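Local coordinates for cytosolic IMP-GMP specific 5'-nucleotidase (Legionella pneumophila subsp. pneumophila, PDB 4G63) that dephosphorylates the nucleotides IMP and GMP as a cytosolic 5'-nucleotidase that uses magnesium, at the interface of chains A and B. Coordinates in Å, arbitrary orientation; residue numbers count along the deposited sequence, not the author numbering. Chains: chain A/B, Cytosolic IMP-GMP specific 5'-nucleotidase.

Contact 1 and contact 2 are parts of one two-fold symmetric interface, and the centres of their C-alpha atoms lie about 21 Å apart. In contact 1 the tail residues B:Arg450, B:Leu453 and B:Asp456, following strand 445-446, meet A:Gln334 of helix 327-336, A:Arg408 and A:Arg411. In contact 2 the roles of the chains are exchanged: A:Arg450, A:Leu453 and A:Asp456 meet B:Gln334, B:Arg408 and B:Arg411. Contact 1 extends to A:Phe410, A:Ala414 and A:Glu416, whereas contact 2 takes in B:Glu330, A:His455 and A:Ile457. Each tail lies against the other subunit, which is consistent with a dimer within the deposited tetramer.

Contact 1: the interface of chains A and B. Residues chain A 334, 408, 410-411, 414, 416; chain B 450-453, 456.
A:Arg411 and B:Asp456 reach toward each other tip to tip, with guanidinium and carboxylate nearly coplanar. NH2 of A:Arg411 meets OD2 of B:Asp456 at 3.0 Å, almost along the C-O axis of that oxygen, in a charged hydrogen bond. The same OD2 takes a second bond from the backbone N of B:Leu453 at 2.7 Å, from above the carboxylate plane, which helps to hold the acid in place for the arginine. On the arginine side, NH1 of A:Arg411 donates to its own chain, to O of A:Ala414 at 2.7 Å. The chain is bent at chi2 (-78°), which turns the head toward the neighbouring subunit. The guanidinium of B:Arg450 stacks, offset, over one face of that head, the planes 24° apart, with NE of B:Arg450 3.4 Å from CZ of A:Arg411.

A:Glu416 lies across B:Arg451, its carboxylate and the guanidinium turned 80° apart. OE2 of A:Glu416 is 3.6 Å from NE of B:Arg451, a long salt bridge, and 3.5 Å from CG of the same side chain, so the acid also rests against the aliphatic stem. Nearby, CD1 of B:Leu453 packs on CB of A:Phe410 at 3.5 Å, touching the root of that side chain and not its ring.

On chain A, A:Arg411 and A:Glu416 stand on the short strands 411-412 and 415-416, with A:Ala414 in the turn between; the chain B partners belong to the irregular C-terminal tail.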
# COMPACT_ATOMS: atom_id res chain seq x y z
N GLN A 334 28.82 25.09 16.42
CA GLN A 334 28.08 25.32 17.66
C GLN A 334 28.99 25.85 18.75
O GLN A 334 28.57 26.65 19.57
CB GLN A 334 27.38 24.05 18.15
CG GLN A 334 26.09 23.72 17.39
CD GLN A 334 25.52 22.36 17.78
OE1 GLN A 334 24.51 21.92 17.22
NE2 GLN A 334 26.15 21.70 18.75
N ARG A 408 21.51 24.34 10.34
CA ARG A 408 22.11 23.08 10.79
C ARG A 408 21.57 21.79 10.20
O ARG A 408 20.44 21.72 9.75
CB ARG A 408 22.00 22.98 12.30
CG ARG A 408 23.13 23.67 13.01
CD ARG A 408 22.81 23.75 14.48
NE ARG A 408 21.83 24.79 14.75
CZ ARG A 408 21.56 25.24 15.97
NH1 ARG A 408 20.66 26.19 16.13
NH2 ARG A 408 22.19 24.72 17.01
N PHE A 410 21.38 18.72 11.97
CA PHE A 410 20.60 17.95 12.95
C PHE A 410 19.42 18.69 13.56
O PHE A 410 18.58 18.09 14.23
CB PHE A 410 21.51 17.46 14.09
CG PHE A 410 22.47 16.37 13.68
CD1 PHE A 410 22.23 15.04 14.02
CD2 PHE A 410 23.62 16.67 12.94
CE1 PHE A 410 23.12 14.04 13.64
CE2 PHE A 410 24.50 15.67 12.56
CZ PHE A 410 24.26 14.36 12.91
N ARG A 411 19.34 19.98 13.30
CA ARG A 411 18.25 20.79 13.83
C ARG A 411 17.37 21.30 12.71
O ARG A 411 17.85 21.67 11.65
CB ARG A 411 18.81 21.98 14.62
CG ARG A 411 19.48 21.62 15.92
CD ARG A 411 18.45 21.36 16.98
NE ARG A 411 19.06 20.79 18.16
CZ ARG A 411 18.40 20.50 19.27
NH1 ARG A 411 17.10 20.72 19.35
NH2 ARG A 411 19.03 19.95 20.30
N ALA A 414 13.84 24.58 16.03
CA ALA A 414 14.43 24.30 17.34
C ALA A 414 14.45 22.82 17.73
O ALA A 414 15.11 22.45 18.70
CB ALA A 414 13.68 25.08 18.41
N GLU A 416 14.74 18.47 16.63
CA GLU A 416 15.61 17.68 15.76
C GLU A 416 15.06 17.57 14.34
O GLU A 416 13.85 17.43 14.13
CB GLU A 416 15.86 16.28 16.34
CG GLU A 416 14.66 15.54 16.84
CD GLU A 416 14.39 15.84 18.30
OE1 GLU A 416 13.70 16.86 18.59
OE2 GLU A 416 14.87 15.05 19.14
N ARG B 450 14.35 22.72 25.48
CA ARG B 450 15.29 22.36 24.42
C ARG B 450 15.54 20.87 24.56
O ARG B 450 15.92 20.41 25.63
CB ARG B 450 16.60 23.14 24.61
CG ARG B 450 17.24 23.67 23.33
CD ARG B 450 17.67 22.56 22.39
NE ARG B 450 18.75 22.98 21.49
CZ ARG B 450 18.66 23.96 20.59
NH1 ARG B 450 17.52 24.64 20.44
NH2 ARG B 450 19.70 24.24 19.82
N ARG B 451 15.34 20.12 23.48
CA ARG B 451 15.53 18.67 23.53
C ARG B 451 16.96 18.26 23.86
O ARG B 451 17.18 17.49 24.80
CB ARG B 451 15.09 18.04 22.21
CG ARG B 451 14.64 16.57 22.31
CD ARG B 451 15.77 15.62 22.76
NE ARG B 451 15.39 14.20 22.63
CZ ARG B 451 16.21 13.17 22.81
NH1 ARG B 451 17.49 13.38 23.14
NH2 ARG B 451 15.76 11.93 22.66
N LEU B 452 17.93 18.76 23.09
CA LEU B 452 19.35 18.46 23.29
C LEU B 452 19.82 17.08 22.77
O LEU B 452 19.45 16.04 23.31
CB LEU B 452 19.76 18.61 24.76
CG LEU B 452 21.04 19.43 25.00
CD1 LEU B 452 20.73 20.90 24.85
CD2 LEU B 452 21.59 19.16 26.39
N LEU B 453 20.66 17.11 21.74
CA LEU B 453 21.19 15.91 21.11
C LEU B 453 22.46 15.39 21.80
O LEU B 453 23.11 16.11 22.56
CB LEU B 453 21.48 16.18 19.64
CG LEU B 453 20.27 16.74 18.88
CD1 LEU B 453 20.66 17.02 17.43
CD2 LEU B 453 19.11 15.76 18.95
N ASP B 456 25.53 17.58 21.60
CA ASP B 456 25.35 18.96 22.05
C ASP B 456 26.07 19.17 23.38
O ASP B 456 26.19 18.24 24.19
CB ASP B 456 23.86 19.29 22.27
CG ASP B 456 23.11 19.51 20.98
OD1 ASP B 456 23.75 19.84 19.96
OD2 ASP B 456 21.86 19.37 20.98

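Contact 2: the interface of chains A and B. Residues chain A 450, 453, 455-457; chain B 330, 334, 408, 411.
The guanidinium of B:Arg411 carries the NE end of A:Arg450 over one face, offset toward the rim, and holds OD2 of A:Asp456 in plane at its edge. The face of A:Arg450 in turn has CZ of B:Arg411 above it, 3.7 Å from its own CZ, with the two planes 24° apart. This arginine-on-arginine stack would bring like charges together if both are protonated, as arginines normally are, and the nearby carboxylate of A:Asp456 may offset the repulsion. A third guanidinium, that of B:Arg408, has CG of B:Arg411 on one face and OE1 of B:Gln334 at its edge, in plane.

The protein belongs to the cN-II branch of the HAD-type 5'-nucleotidases, and the patch joins two copies of it through the C-terminal tail of chain A. NH2 of B:Arg408 comes to 3.8 Å from NH2 of A:Arg450, tip to tip with the planes 52° apart; a bend at chi3 (-76°) turns the head of B:Arg408 toward that of A:Arg450.

B:Gln334 projects from helix 327-336 with its chain extended beyond CG, which carries the amide out to the tail. There NE2 of B:Gln334 donates to OD1 of A:Asp456 at 3.3 Å, reaching the oxygen on its anti side and somewhat out of the carboxylate plane. One carboxylate thus spans the helix and the arginine head, a separate oxygen for each. CD1 of A:Ile457 lies 3.9 Å from NE2 of B:Gln334, adding an apolar neighbour beside the amide.

One turn back on the helix, B:Glu330 points OE1 toward the ring of A:His455, 4.3 Å from CE1. ND1 of the histidine is 5.0 Å from OE1, so any attraction between them would act through space. Toward the arginine stack, CG of A:Leu453 sits 3.7 Å from NH2 of B:Arg411, meeting the head of the arginine tip to tip.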
# COMPACT_ATOMS: atom_id res chain seq x y z
N ARG A 450 20.01 9.17 29.78
CA ARG A 450 18.58 9.07 30.05
C ARG A 450 17.92 10.18 29.25
O ARG A 450 18.29 11.34 29.38
CB ARG A 450 18.32 9.27 31.54
CG ARG A 450 17.27 8.35 32.16
CD ARG A 450 15.89 8.58 31.57
NE ARG A 450 14.82 8.17 32.49
CZ ARG A 450 14.62 6.92 32.92
NH1 ARG A 450 15.43 5.94 32.54
NH2 ARG A 450 13.61 6.67 33.75
N LEU A 453 11.50 12.72 29.96
CA LEU A 453 10.25 13.27 29.44
C LEU A 453 9.83 14.57 30.12
O LEU A 453 10.33 14.91 31.20
CB LEU A 453 9.14 12.23 29.59
CG LEU A 453 9.49 10.87 28.97
CD1 LEU A 453 8.35 9.89 29.20
CD2 LEU A 453 9.77 11.04 27.48
N HIS A 455 7.31 15.34 31.80
CA HIS A 455 6.72 15.21 33.13
C HIS A 455 7.63 14.51 34.13
O HIS A 455 7.18 14.08 35.19
CB HIS A 455 5.37 14.49 33.02
CG HIS A 455 5.46 13.13 32.39
ND1 HIS A 455 5.77 12.00 33.11
CD2 HIS A 455 5.30 12.74 31.11
CE1 HIS A 455 5.79 10.96 32.30
NE2 HIS A 455 5.51 11.38 31.08
N ASP A 456 8.91 14.38 33.78
CA ASP A 456 9.92 13.76 34.65
C ASP A 456 10.57 14.83 35.54
O ASP A 456 10.70 15.99 35.13
CB ASP A 456 11.03 13.09 33.83
CG ASP A 456 10.60 11.77 33.22
OD1 ASP A 456 9.65 11.15 33.74
OD2 ASP A 456 11.23 11.34 32.23
N ILE A 457 10.99 14.42 36.73
CA ILE A 457 11.64 15.32 37.68
C ILE A 457 13.12 14.95 37.81
O ILE A 457 13.45 13.76 37.79
CB ILE A 457 11.00 15.25 39.09
CG1 ILE A 457 9.62 14.58 39.03
CG2 ILE A 457 10.88 16.66 39.65
CD1 ILE A 457 9.64 13.09 38.69
N GLU B 330 1.20 7.63 37.31
CA GLU B 330 2.54 7.50 36.79
C GLU B 330 3.49 8.44 37.51
O GLU B 330 4.55 8.02 37.98
CB GLU B 330 2.57 7.78 35.29
CG GLU B 330 2.74 6.52 34.46
CD GLU B 330 4.09 6.47 33.80
OE1 GLU B 330 4.98 7.20 34.27
OE2 GLU B 330 4.26 5.73 32.82
N GLN B 334 6.50 7.67 40.36
CA GLN B 334 7.89 8.06 40.18
C GLN B 334 8.40 8.85 41.37
O GLN B 334 9.56 8.73 41.74
CB GLN B 334 8.10 8.87 38.90
CG GLN B 334 8.12 8.03 37.62
CD GLN B 334 8.15 8.88 36.36
OE1 GLN B 334 8.12 8.36 35.25
NE2 GLN B 334 8.23 10.20 36.53
N ARG B 408 5.80 1.00 33.58
CA ARG B 408 5.27 2.32 33.24
C ARG B 408 4.61 2.50 31.89
O ARG B 408 4.87 1.76 30.95
CB ARG B 408 6.38 3.35 33.34
CG ARG B 408 6.57 3.89 34.73
CD ARG B 408 7.83 4.69 34.80
NE ARG B 408 9.00 3.82 34.83
CZ ARG B 408 10.22 4.25 35.13
NH1 ARG B 408 11.23 3.40 35.15
NH2 ARG B 408 10.41 5.54 35.41
N ARG B 411 7.32 4.76 29.56
CA ARG B 411 8.64 4.16 29.40
C ARG B 411 8.53 2.73 28.93
O ARG B 411 7.65 1.99 29.35
CB ARG B 411 9.39 4.19 30.74
CG ARG B 411 9.82 5.56 31.19
CD ARG B 411 11.04 6.00 30.44
NE ARG B 411 11.33 7.41 30.70
CZ ARG B 411 12.37 8.06 30.20
NH1 ARG B 411 13.23 7.42 29.43
NH2 ARG B 411 12.54 9.34 30.46